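Long-range contacts in flavin-nucleotide-binding protein (PDB 6RK0), which binds FAD and haem b and probably acts as a low-potential terminal oxidase associated with the iron-only nitrogenase: residues A120-D125 with A160-S165; W63-R68 with A130-N135; N106-F111 with K172-P177; L94-V99 with N110-M115. One frame throughout, in Å; residues are numbered along the deposited sequence.

Interaction 1: residues A120-D125 with A160-S165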
# COMPACT_ATOMS: atom_id res chain seq x y z
N ALA A 120 12.90 -0.36 -15.68
CA ALA A 120 11.82 0.38 -16.28
C ALA A 120 12.37 1.25 -17.41
O ALA A 120 13.57 1.52 -17.51
CB ALA A 120 11.14 1.23 -15.22
N GLU A 121 11.45 1.70 -18.26
CA GLU A 121 11.76 2.48 -19.44
C GLU A 121 10.85 3.69 -19.52
O GLU A 121 9.65 3.57 -19.26
CB GLU A 121 11.50 1.63 -20.73
CG GLU A 121 12.27 0.30 -20.73
CD GLU A 121 11.88 -0.64 -21.87
OE1 GLU A 121 11.19 -0.22 -22.84
OE2 GLU A 121 12.29 -1.83 -21.79
N LEU A 122 11.40 4.84 -19.89
CA LEU A 122 10.57 6.03 -20.09
C LEU A 122 10.03 6.08 -21.51
O LEU A 122 10.70 5.68 -22.46
CB LEU A 122 11.35 7.31 -19.90
CG LEU A 122 11.87 7.57 -18.51
CD1 LEU A 122 12.61 8.90 -18.50
CD2 LEU A 122 10.78 7.51 -17.42
N ILE A 123 8.83 6.61 -21.66
CA ILE A 123 8.29 6.86 -22.99
C ILE A 123 8.75 8.24 -23.43
O ILE A 123 8.31 9.25 -22.88
CB ILE A 123 6.76 6.77 -22.98
CG1 ILE A 123 6.30 5.41 -22.49
CG2 ILE A 123 6.22 7.08 -24.37
CD1 ILE A 123 4.86 5.22 -22.55
N SER A 124 9.62 8.30 -24.43
CA SER A 124 10.08 9.60 -24.94
C SER A 124 9.25 10.13 -26.09
O SER A 124 9.28 11.33 -26.37
CB SER A 124 11.56 9.51 -25.35
OG SER A 124 11.72 8.52 -26.34
N ASP A 125 8.52 9.26 -26.76
CA ASP A 125 7.68 9.64 -27.89
C ASP A 125 6.38 10.26 -27.36
O ASP A 125 5.59 9.60 -26.68
CB ASP A 125 7.41 8.38 -28.69
CG ASP A 125 6.59 8.65 -29.88
OD1 ASP A 125 5.60 9.42 -29.79
OD2 ASP A 125 6.91 8.07 -30.92
N ALA A 160 5.79 12.62 -17.41
CA ALA A 160 6.57 11.42 -17.70
C ALA A 160 5.65 10.20 -17.60
O ALA A 160 4.75 10.17 -16.75
CB ALA A 160 7.70 11.25 -16.68
N VAL A 161 5.90 9.22 -18.46
CA VAL A 161 5.30 7.91 -18.33
C VAL A 161 6.42 6.88 -18.38
O VAL A 161 7.24 6.89 -19.30
CB VAL A 161 4.24 7.63 -19.41
CG1 VAL A 161 3.73 6.20 -19.29
CG2 VAL A 161 3.11 8.64 -19.30
N ALA A 162 6.44 6.01 -17.38
CA ALA A 162 7.39 4.91 -17.32
C ALA A 162 6.64 3.59 -17.44
O ALA A 162 5.45 3.51 -17.13
CB ALA A 162 8.13 4.92 -15.96
N SER A 163 7.35 2.55 -17.88
CA SER A 163 6.76 1.22 -17.89
C SER A 163 7.78 0.17 -17.49
O SER A 163 9.00 0.36 -17.61
CB SER A 163 6.16 0.88 -19.25
OG SER A 163 7.13 0.56 -20.20
N LEU A 164 7.24 -0.97 -17.06
CA LEU A 164 8.03 -2.09 -16.59
C LEU A 164 7.36 -3.36 -17.05
O LEU A 164 6.15 -3.52 -16.90
CB LEU A 164 8.11 -2.05 -15.06
CG LEU A 164 8.90 -3.13 -14.36
CD1 LEU A 164 10.40 -3.07 -14.70
CD2 LEU A 164 8.70 -3.02 -12.83
N SER A 165 8.14 -4.29 -17.58
CA SER A 165 7.64 -5.61 -17.92
C SER A 165 7.06 -6.30 -16.68
O SER A 165 7.58 -6.19 -15.58
CB SER A 165 8.79 -6.45 -18.44
OG SER A 165 8.41 -7.79 -18.64
O HOH W 1 7.88 2.73 -21.33
O HOH W 2 8.13 9.93 -20.22
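A120 rests its CB 3.3 Å from S163 O where the short strand 121-122 joins strand 159-165 antiparallel, at a margin of the flavin-binding split barrel; so small a side chain suits this buried spot beside W71. E121 and S163 form a hydrogen-bonded pair, E121 N giving to S163 O and S163 N to E121 O, each at 2.9 Å. The carboxylate of E121 lies at the exposed surface, with a long, weak ion pair to R68, whereas S163 OG is held by R68 NE. L122 and A162 follow as a non-hydrogen-bonded pair. Here L122 CD2 lies 4.0 Å from A162 CB, the short alanine letting F80 and L83 pack on the same apolar face. I123 N then reaches V161 O at 2.9 Å, almost along the C=O axis. With CG1 anti to its carbonyl carbon (chi1 -58°), the side chain of I123 runs beside that of V161 and points the same way, CD1 meeting CG1 at 3.6 Å. These branched side chains pack against helix 126-140, and V161 also lies close to H72, the axial haem ligand. A water bridges the two strands, donating to I123 O at 2.8 Å and accepting from V161 N.

Interaction 2: residues W63-R68 with A130-N135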
# COMPACT_ATOMS: atom_id res chain seq x y z
N TRP A 63 -1.24 1.34 -14.31
CA TRP A 63 -2.18 0.62 -15.15
C TRP A 63 -1.42 -0.43 -15.96
O TRP A 63 -0.23 -0.27 -16.22
CB TRP A 63 -3.03 1.55 -16.03
CG TRP A 63 -2.31 2.29 -17.10
CD1 TRP A 63 -2.36 2.00 -18.45
CD2 TRP A 63 -1.49 3.48 -16.98
NE1 TRP A 63 -1.61 2.92 -19.14
CE2 TRP A 63 -1.09 3.85 -18.28
CE3 TRP A 63 -1.09 4.29 -15.90
CZ2 TRP A 63 -0.30 5.00 -18.52
CZ3 TRP A 63 -0.33 5.45 -16.14
CH2 TRP A 63 0.07 5.76 -17.44
N ARG A 64 -2.11 -1.49 -16.36
CA ARG A 64 -1.50 -2.55 -17.15
C ARG A 64 -2.00 -2.48 -18.58
O ARG A 64 -3.20 -2.30 -18.83
CB ARG A 64 -1.86 -3.92 -16.57
CG ARG A 64 -1.14 -5.06 -17.29
CD ARG A 64 -1.44 -6.44 -16.72
NE ARG A 64 -2.81 -6.89 -16.89
CZ ARG A 64 -3.25 -7.53 -17.97
NH1 ARG A 64 -2.45 -7.75 -19.02
NH2 ARG A 64 -4.48 -7.99 -17.99
N GLU A 65 -1.08 -2.64 -19.52
CA GLU A 65 -1.43 -2.90 -20.93
C GLU A 65 -0.65 -4.14 -21.36
O GLU A 65 0.58 -4.09 -21.48
CB GLU A 65 -1.09 -1.71 -21.84
CG GLU A 65 -1.75 -0.43 -21.43
CD GLU A 65 -1.48 0.70 -22.39
OE1 GLU A 65 -1.02 0.44 -23.56
OE2 GLU A 65 -1.75 1.88 -22.01
N GLY A 66 -1.35 -5.26 -21.54
CA GLY A 66 -0.65 -6.47 -21.94
C GLY A 66 0.41 -6.85 -20.93
O GLY A 66 0.14 -6.99 -19.73
N ASP A 67 1.64 -7.01 -21.41
CA ASP A 67 2.73 -7.51 -20.58
C ASP A 67 3.58 -6.42 -19.93
O ASP A 67 4.70 -6.70 -19.48
CB ASP A 67 3.62 -8.46 -21.38
CG ASP A 67 4.33 -7.80 -22.58
OD1 ASP A 67 4.26 -6.57 -22.80
OD2 ASP A 67 4.98 -8.55 -23.33
N ARG A 68 3.05 -5.19 -19.80
CA ARG A 68 3.76 -4.13 -19.10
C ARG A 68 2.79 -3.36 -18.22
O ARG A 68 1.59 -3.24 -18.53
CB ARG A 68 4.45 -3.13 -20.04
CG ARG A 68 5.40 -3.83 -21.05
CD ARG A 68 6.15 -2.86 -21.92
NE ARG A 68 7.13 -2.09 -21.17
CZ ARG A 68 8.33 -2.56 -20.81
NH1 ARG A 68 8.74 -3.81 -21.12
NH2 ARG A 68 9.14 -1.78 -20.13
N ALA A 130 0.81 10.21 -24.97
CA ALA A 130 -0.57 10.68 -24.91
C ALA A 130 -1.55 9.52 -25.07
O ALA A 130 -2.60 9.47 -24.40
CB ALA A 130 -0.82 11.77 -25.95
N GLU A 131 -1.22 8.58 -25.94
CA GLU A 131 -2.07 7.41 -26.10
C GLU A 131 -2.14 6.60 -24.80
O GLU A 131 -3.22 6.16 -24.40
CB GLU A 131 -1.51 6.59 -27.25
CG GLU A 131 -2.39 5.44 -27.63
CD GLU A 131 -2.15 4.86 -29.01
OE1 GLU A 131 -1.15 5.18 -29.68
OE2 GLU A 131 -2.98 4.04 -29.48
N LYS A 132 -1.00 6.41 -24.13
CA LYS A 132 -0.98 5.64 -22.89
C LYS A 132 -1.76 6.35 -21.78
O LYS A 132 -2.46 5.71 -21.00
CB LYS A 132 0.47 5.38 -22.45
CG LYS A 132 1.41 4.68 -23.40
CD LYS A 132 0.98 3.28 -23.71
CE LYS A 132 1.93 2.55 -24.61
NZ LYS A 132 1.24 1.35 -25.11
N LEU A 133 -1.63 7.68 -21.69
CA LEU A 133 -2.37 8.43 -20.67
C LEU A 133 -3.87 8.33 -20.89
O LEU A 133 -4.64 8.24 -19.90
CB LEU A 133 -1.91 9.88 -20.66
CG LEU A 133 -0.48 10.06 -20.10
CD1 LEU A 133 0.07 11.43 -20.48
CD2 LEU A 133 -0.45 9.87 -18.55
N ARG A 134 -4.33 8.34 -22.14
CA ARG A 134 -5.76 8.14 -22.37
C ARG A 134 -6.19 6.74 -21.92
O ARG A 134 -7.27 6.58 -21.33
CB ARG A 134 -6.12 8.40 -23.84
CG ARG A 134 -7.60 8.14 -24.13
CD ARG A 134 -8.08 8.68 -25.47
NE ARG A 134 -9.54 8.54 -25.61
CZ ARG A 134 -10.31 9.18 -26.50
NH1 ARG A 134 -9.80 10.01 -27.43
NH2 ARG A 134 -11.63 8.96 -26.48
N ASN A 135 -5.35 5.72 -22.16
CA ASN A 135 -5.68 4.38 -21.70
C ASN A 135 -5.79 4.35 -20.18
O ASN A 135 -6.66 3.66 -19.64
CB ASN A 135 -4.59 3.41 -22.15
CG ASN A 135 -4.53 3.21 -23.65
OD1 ASN A 135 -5.51 3.42 -24.38
ND2 ASN A 135 -3.36 2.76 -24.13
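E65 OE2 is gripped from opposite faces of the carboxylate plane by W63 NE1 and N135 ND2. The indole nitrogen, two residues back on the same strand, donates at 3.1 Å to OE2 on its anti side, and the oxygen lies in the ring plane. From helix 126-140, N135 ND2 reaches OE2 at 2.8 Å from well above the plane, 50° out of it; the amide and carboxylate are steeply turned against each other, 71° apart. The other oxygen, OE1, takes a salt bridge from K132 NZ at 2.9 Å. The lysine folds to do so: its bend at chi2 (-63°) brings CD to 3.5 Å from both oxygens of the carboxylate, whose charge the ammonium probably balances. Such a cluster would probably favour an ionised glutamate. Beside this cluster W63 packs on the helix, CZ2 lying 3.4 Å from K132 O and CH2 4.3 Å from L133 CD2, and its ring stacks with that of F136. L133 in turn touches the haem and H72. This is helix-on-sheet packing, in which helix 126-140 crosses the end of strand 54-65 just before its type II' hairpin turn and walls the side of the haem site that holds the axial histidine.

Interaction 3: residues N106-F111 with K172-P177. With HEM (protoporphyrin IX containing Fe), chain H.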
# COMPACT_ATOMS: atom_id res chain seq x y z
N ASN A 106 0.49 -17.71 15.13
CA ASN A 106 -0.18 -18.04 13.88
C ASN A 106 -1.27 -17.03 13.48
O ASN A 106 -2.01 -17.29 12.52
CB ASN A 106 -0.70 -19.47 13.94
CG ASN A 106 0.39 -20.44 13.68
OD1 ASN A 106 1.13 -20.30 12.70
ND2 ASN A 106 0.52 -21.46 14.51
N PHE A 107 -1.34 -15.86 14.10
CA PHE A 107 -2.12 -14.78 13.50
C PHE A 107 -1.54 -14.47 12.12
O PHE A 107 -0.37 -14.72 11.82
CB PHE A 107 -2.09 -13.51 14.36
CG PHE A 107 -3.17 -13.43 15.40
CD1 PHE A 107 -3.37 -14.46 16.31
CD2 PHE A 107 -4.02 -12.32 15.46
CE1 PHE A 107 -4.38 -14.38 17.28
CE2 PHE A 107 -5.03 -12.24 16.42
CZ PHE A 107 -5.19 -13.28 17.31
N ASN A 108 -2.38 -13.92 11.25
CA ASN A 108 -1.91 -13.72 9.90
C ASN A 108 -2.83 -12.74 9.21
O ASN A 108 -3.68 -12.09 9.85
CB ASN A 108 -1.76 -15.07 9.18
CG ASN A 108 -0.57 -15.10 8.27
OD1 ASN A 108 -0.55 -14.46 7.22
ND2 ASN A 108 0.46 -15.81 8.67
N CYS A 109 -2.69 -12.63 7.89
CA CYS A 109 -3.66 -11.87 7.13
C CYS A 109 -3.87 -12.57 5.80
O CYS A 109 -2.97 -13.23 5.28
CB CYS A 109 -3.28 -10.40 6.92
SG CYS A 109 -1.96 -10.14 5.71
N ASN A 110 -5.07 -12.43 5.27
CA ASN A 110 -5.34 -12.84 3.89
C ASN A 110 -4.97 -11.66 3.01
O ASN A 110 -5.16 -10.49 3.38
CB ASN A 110 -6.78 -13.28 3.72
CG ASN A 110 -6.99 -14.66 4.33
OD1 ASN A 110 -6.05 -15.48 4.34
ND2 ASN A 110 -8.19 -14.93 4.81
N PHE A 111 -4.41 -11.96 1.84
CA PHE A 111 -3.84 -10.90 1.01
C PHE A 111 -3.56 -11.45 -0.37
O PHE A 111 -3.48 -12.68 -0.59
CB PHE A 111 -2.53 -10.37 1.63
CG PHE A 111 -1.42 -11.37 1.71
CD1 PHE A 111 -0.53 -11.56 0.66
CD2 PHE A 111 -1.27 -12.16 2.84
CE1 PHE A 111 0.49 -12.51 0.75
CE2 PHE A 111 -0.23 -13.11 2.93
CZ PHE A 111 0.65 -13.25 1.87
N LYS A 172 2.50 -13.68 -3.91
CA LYS A 172 2.09 -14.48 -2.78
C LYS A 172 0.63 -14.19 -2.54
O LYS A 172 0.20 -13.03 -2.63
CB LYS A 172 2.92 -14.21 -1.48
CG LYS A 172 4.35 -14.71 -1.57
CD LYS A 172 5.18 -14.31 -0.37
CE LYS A 172 4.88 -15.03 0.96
NZ LYS A 172 5.76 -14.51 2.05
N VAL A 173 -0.14 -15.24 -2.23
CA VAL A 173 -1.57 -15.12 -1.98
C VAL A 173 -1.91 -15.99 -0.78
O VAL A 173 -1.52 -17.16 -0.75
CB VAL A 173 -2.40 -15.58 -3.20
CG1 VAL A 173 -3.89 -15.56 -2.88
CG2 VAL A 173 -2.08 -14.70 -4.41
N ARG A 174 -2.68 -15.43 0.15
CA ARG A 174 -3.27 -16.21 1.23
C ARG A 174 -4.76 -15.97 1.23
O ARG A 174 -5.20 -14.81 1.17
CB ARG A 174 -2.70 -15.89 2.60
CG ARG A 174 -3.08 -16.96 3.64
CD ARG A 174 -2.98 -16.42 5.07
NE ARG A 174 -3.09 -17.49 6.06
CZ ARG A 174 -4.22 -18.08 6.45
NH1 ARG A 174 -5.41 -17.65 6.05
NH2 ARG A 174 -4.13 -19.11 7.31
N THR A 175 -5.53 -17.05 1.35
CA THR A 175 -6.97 -17.03 1.51
C THR A 175 -7.36 -17.99 2.63
O THR A 175 -6.58 -18.85 3.02
CB THR A 175 -7.72 -17.45 0.23
OG1 THR A 175 -7.37 -18.80 -0.11
CG2 THR A 175 -7.39 -16.56 -0.97
N GLY A 176 -8.61 -17.88 3.08
CA GLY A 176 -9.22 -18.90 3.92
C GLY A 176 -8.95 -18.75 5.40
O GLY A 176 -8.44 -17.73 5.89
N PRO A 177 -9.31 -19.80 6.15
CA PRO A 177 -9.31 -19.72 7.62
C PRO A 177 -7.91 -19.72 8.20
O PRO A 177 -6.89 -19.99 7.53
CB PRO A 177 -10.11 -20.98 8.06
CG PRO A 177 -10.81 -21.44 6.86
CD PRO A 177 -10.00 -21.02 5.67
CHA HEM H . 5.17 -13.85 9.75
CHB HEM H . 1.05 -11.46 10.30
CHC HEM H . 1.55 -11.72 15.06
CHD HEM H . 5.51 -14.39 14.52
C1A HEM H . 3.99 -13.18 9.49
C2A HEM H . 3.50 -12.92 8.16
C3A HEM H . 2.34 -12.25 8.30
C4A HEM H . 2.12 -12.09 9.74
CMA HEM H . 1.35 -11.73 7.26
CAA HEM H . 4.14 -13.37 6.85
CBA HEM H . 3.83 -14.83 6.50
CGA HEM H . 4.15 -15.02 5.04
O1A HEM H . 3.20 -15.18 4.22
O2A HEM H . 5.34 -15.00 4.66
C1B HEM H . 0.81 -11.33 11.66
C2B HEM H . -0.31 -10.62 12.24
C3B HEM H . -0.15 -10.68 13.55
C4B HEM H . 1.05 -11.46 13.82
CMB HEM H . -1.41 -9.90 11.48
CAB HEM H . -0.99 -10.13 14.71
CBB HEM H . -2.21 -9.62 14.61
C1C HEM H . 2.69 -12.45 15.34
C2C HEM H . 3.19 -12.76 16.65
C3C HEM H . 4.25 -13.54 16.52
C4C HEM H . 4.45 -13.73 15.09
CMC HEM H . 2.61 -12.20 17.94
CAC HEM H . 5.13 -14.19 17.57
CBC HEM H . 4.59 -14.62 18.71
C1D HEM H . 5.81 -14.43 13.17
C2D HEM H . 6.95 -15.08 12.57
C3D HEM H . 6.84 -14.93 11.25
C4D HEM H . 5.62 -14.18 11.00
CMD HEM H . 8.06 -15.79 13.35
CAD HEM H . 7.75 -15.51 10.17
CBD HEM H . 7.17 -16.86 9.69
CGD HEM H . 8.19 -17.60 8.86
O1D HEM H . 8.37 -17.23 7.67
O2D HEM H . 8.80 -18.58 9.34
NA HEM H . 3.14 -12.68 10.45
NB HEM H . 1.62 -11.85 12.64
NC HEM H . 3.49 -13.04 14.39
ND HEM H . 5.00 -13.89 12.19
FE HEM H . 3.33 -12.84 12.41
O HOH W 3 2.29 -14.65 12.36
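F111 and R174 tie the two strands together through a single antiparallel hydrogen-bonded pair, N to O both ways at 3.0 Å; beyond it the strands diverge and side chains take over. The polar network centres on R174, extended from CG to NE with CG anti to the backbone N (chi1 -166°). Its NH1 donates to N110 OD1 at 2.8 Å, with the oxygen in the guanidinium plane, while N110 ND2 donates to G176 O at 3.0 Å, in plane and on a lone pair. An asparagine suits this place because one amide both accepts and donates. The arginine also holds its own chain, NH1 and NH2 gripping P177 O end-on, so the loop after the strand is fastened at several points. Buried C109 O has no polar partner and instead lies 3.2 Å from R174 CD.

Apolar packing falls to F111, whose CE1 meets K172 CB and CE2 meets R174 CB, each at 3.7 Å. The backbone nitrogen of R174 lies over the ring centre.

The remaining contacts are with the cofactors. K172 NZ donates to the haem propionate O2A at 2.7 Å; the charge of lysine suits the propionate, and its several N-H groups let it also bond the ribityl hydroxyl O3' of FAD. F107 O accepts from the water bound to iron, at 2.7 Å, and F107 CD2 meets the vinyl carbon CBB at 3.4 Å. The iron's protein ligand is H72, probably from the second subunit, as befits a split-barrel flavoprotein whose cofactors lie at the dimer interface.

Interaction 4: residues L94-V99 with N110-M115. With FAD (flavin-adenine dinucleotide), chain G.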
# COMPACT_ATOMS: atom_id res chain seq x y z
N LEU A 94 -2.75 -6.04 -1.78
CA LEU A 94 -4.15 -5.95 -1.35
C LEU A 94 -4.30 -6.71 -0.05
O LEU A 94 -4.03 -7.92 0.01
CB LEU A 94 -5.13 -6.45 -2.40
CG LEU A 94 -5.30 -5.53 -3.60
CD1 LEU A 94 -6.03 -6.23 -4.72
CD2 LEU A 94 -6.00 -4.22 -3.21
N LEU A 95 -4.78 -6.02 0.98
CA LEU A 95 -5.11 -6.61 2.27
C LEU A 95 -6.55 -7.10 2.23
O LEU A 95 -7.47 -6.31 2.00
CB LEU A 95 -4.89 -5.58 3.37
CG LEU A 95 -5.32 -5.99 4.76
CD1 LEU A 95 -4.60 -7.28 5.25
CD2 LEU A 95 -5.07 -4.83 5.73
N ASP A 96 -6.76 -8.41 2.47
CA ASP A 96 -8.06 -9.04 2.29
C ASP A 96 -8.71 -9.52 3.60
O ASP A 96 -9.88 -9.87 3.59
CB ASP A 96 -7.99 -10.20 1.30
CG ASP A 96 -7.52 -9.77 -0.09
OD1 ASP A 96 -7.91 -8.65 -0.52
OD2 ASP A 96 -6.80 -10.55 -0.77
N GLY A 97 -7.97 -9.58 4.71
CA GLY A 97 -8.60 -9.97 5.96
C GLY A 97 -7.56 -10.09 7.05
O GLY A 97 -6.38 -10.27 6.78
N LEU A 98 -8.03 -10.01 8.30
CA LEU A 98 -7.23 -10.30 9.48
C LEU A 98 -7.54 -11.73 9.93
O LEU A 98 -8.71 -12.09 10.11
CB LEU A 98 -7.54 -9.32 10.60
CG LEU A 98 -6.72 -9.51 11.87
CD1 LEU A 98 -5.23 -9.26 11.63
CD2 LEU A 98 -7.22 -8.62 12.99
N VAL A 99 -6.49 -12.55 10.07
CA VAL A 99 -6.62 -13.97 10.40
C VAL A 99 -6.30 -14.14 11.89
O VAL A 99 -5.16 -13.89 12.34
CB VAL A 99 -5.70 -14.82 9.51
CG1 VAL A 99 -5.80 -16.29 9.91
CG2 VAL A 99 -6.05 -14.66 8.03
N ASN A 110 -5.07 -12.43 5.27
CA ASN A 110 -5.34 -12.84 3.89
C ASN A 110 -4.97 -11.66 3.01
O ASN A 110 -5.16 -10.49 3.38
CB ASN A 110 -6.78 -13.28 3.72
CG ASN A 110 -6.99 -14.66 4.33
OD1 ASN A 110 -6.05 -15.48 4.34
ND2 ASN A 110 -8.19 -14.93 4.81
N PHE A 111 -4.41 -11.96 1.84
CA PHE A 111 -3.84 -10.90 1.01
C PHE A 111 -3.56 -11.45 -0.37
O PHE A 111 -3.48 -12.68 -0.59
CB PHE A 111 -2.53 -10.37 1.63
CG PHE A 111 -1.42 -11.37 1.71
CD1 PHE A 111 -0.53 -11.56 0.66
CD2 PHE A 111 -1.27 -12.16 2.84
CE1 PHE A 111 0.49 -12.51 0.75
CE2 PHE A 111 -0.23 -13.11 2.93
CZ PHE A 111 0.65 -13.25 1.87
N ARG A 112 -3.30 -10.52 -1.27
CA ARG A 112 -2.70 -10.78 -2.58
C ARG A 112 -1.57 -9.79 -2.77
O ARG A 112 -1.77 -8.59 -2.53
CB ARG A 112 -3.73 -10.58 -3.71
CG ARG A 112 -4.85 -11.60 -3.70
CD ARG A 112 -6.07 -11.10 -4.46
NE ARG A 112 -6.77 -10.11 -3.67
CZ ARG A 112 -7.76 -9.36 -4.15
NH1 ARG A 112 -8.04 -9.36 -5.46
NH2 ARG A 112 -8.45 -8.58 -3.35
N SER A 113 -0.40 -10.24 -3.21
CA SER A 113 0.67 -9.30 -3.48
C SER A 113 1.53 -9.77 -4.64
O SER A 113 1.76 -10.99 -4.81
CB SER A 113 1.52 -8.94 -2.29
OG SER A 113 2.16 -10.03 -1.77
N VAL A 114 2.01 -8.81 -5.41
CA VAL A 114 2.92 -9.09 -6.51
C VAL A 114 4.07 -8.10 -6.47
O VAL A 114 3.87 -6.92 -6.17
CB VAL A 114 2.20 -9.12 -7.88
CG1 VAL A 114 1.53 -7.78 -8.18
CG2 VAL A 114 3.17 -9.54 -9.02
N MET A 115 5.27 -8.61 -6.75
CA MET A 115 6.46 -7.79 -6.92
C MET A 115 6.92 -7.99 -8.36
O MET A 115 7.11 -9.13 -8.81
CB MET A 115 7.58 -8.16 -5.95
CG MET A 115 7.22 -7.88 -4.51
SD MET A 115 8.58 -8.36 -3.43
CE MET A 115 7.86 -8.04 -1.82
PA FAD G . 11.91 -14.02 0.79
O1A FAD G . 11.14 -15.27 0.59
O2A FAD G . 13.29 -14.13 1.34
O5B FAD G . 11.92 -13.17 -0.55
C5B FAD G . 12.45 -13.77 -1.76
C4B FAD G . 11.64 -13.30 -2.94
O4B FAD G . 10.26 -13.69 -2.75
C3B FAD G . 11.57 -11.80 -3.13
O3B FAD G . 12.74 -11.27 -3.72
C2B FAD G . 10.29 -11.65 -3.96
O2B FAD G . 10.59 -11.89 -5.32
C1B FAD G . 9.41 -12.76 -3.39
N9A FAD G . 8.46 -12.26 -2.39
C8A FAD G . 8.65 -12.10 -1.04
N7A FAD G . 7.63 -11.56 -0.43
C5A FAD G . 6.70 -11.35 -1.44
C6A FAD G . 5.40 -10.79 -1.43
N6A FAD G . 4.79 -10.30 -0.34
N1A FAD G . 4.76 -10.71 -2.62
C2A FAD G . 5.37 -11.17 -3.72
N3A FAD G . 6.58 -11.70 -3.85
C4A FAD G . 7.20 -11.77 -2.65
N1 FAD G . 5.46 -10.39 6.57
C2 FAD G . 5.89 -10.33 7.86
O2 FAD G . 6.94 -10.87 8.23
N3 FAD G . 5.17 -9.61 8.79
C4 FAD G . 4.02 -8.93 8.54
O4 FAD G . 3.46 -8.26 9.40
C4X FAD G . 3.55 -9.06 7.18
N5 FAD G . 2.39 -8.46 6.84
C5X FAD G . 1.99 -8.52 5.51
C6 FAD G . 0.82 -7.84 5.12
C7 FAD G . 0.40 -7.84 3.79
C7M FAD G . -0.87 -7.12 3.40
C8 FAD G . 1.17 -8.53 2.83
C8M FAD G . 0.80 -8.50 1.38
C9 FAD G . 2.30 -9.24 3.23
C9A FAD G . 2.73 -9.22 4.54
N10 FAD G . 3.88 -9.93 4.97
C10 FAD G . 4.35 -9.79 6.26
C1' FAD G . 4.70 -10.72 4.04
C2' FAD G . 5.89 -9.93 3.52
O2' FAD G . 5.48 -9.09 2.45
C3' FAD G . 6.98 -10.88 3.02
O3' FAD G . 6.44 -11.73 2.01
C4' FAD G . 7.59 -11.73 4.12
O4' FAD G . 7.97 -10.90 5.22
C5' FAD G . 8.81 -12.47 3.64
O5' FAD G . 9.75 -11.52 3.07
P FAD G . 11.24 -11.92 2.77
O1P FAD G . 11.92 -12.52 3.97
O2P FAD G . 11.89 -10.72 2.10
O3P FAD G . 11.00 -13.06 1.67
O HOH W 4 -10.12 -12.77 3.89
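L94-R112 and L95-F111 pair antiparallel before D96 and G97 both face N110, a classic beta bulge in the hairpin of strands 88-100 and 108-118 of the split barrel. N110 O takes D96 N at 2.8 Å and, weakly, G97 N at 3.2 Å; the backbone at G97 is almost fully extended (phi 175°), as glycine readily allows, and N110 N returns to G97 O. The bulge also turns D96 toward the neighbouring strand, where R112 grips it side-on. R112 NH2 meets D96 OD1 at 2.9 Å in a nearly straight bond (175°), and NE meets OD2 at 2.9 Å, both on the syn side. R112 NH2 has a second salt bridge, to the C-terminal carboxylate of G225. L94 CD1 lies 3.5 Å above the guanidinium plane, over its centre, so a leucine covers the flat face while the charge is met at the edge. V99 CG2 packs on the amide of N110, whose OD1 is held by R174; its ND2 bonds G176 O and a water that donates to D96 O.

The other face of the hairpin meets FAD. F111 sets its ring against the dimethylbenzene end of the flavin, C8 lying over the face toward the rim and CD1 3.4 Å from the methyl C8M. M115 lays its thioether over a face of the adenine, CE 3.5 Å from C5A. Between them serine suits position 113 because its hydroxyl can donate to a ring nitrogen, S113 OG reaching FAD N1A at 2.8 Å.

Overall arrangement
All four contacts reach one antiparallel sheet, in two groups on opposite sides of the chain's centre. Interactions 1 and 2 lie about 10 Å apart between centres and touch through R68 and K132; helix 126-140 directly follows strand 121-122. Interactions 3 and 4, about 7 Å apart, share N110 and F111 on strand 108-118, which lies between strands 88-100 and 169-174. Centres of contacts in different groups lie about 25 to 34 Å apart. Along the chain, interaction 4 closes before interaction 1 opens, while interaction 2 alternates with interactions 1 and 3. Each group borders a different haem and FAD, consistent with cofactor sites built jointly by both subunits.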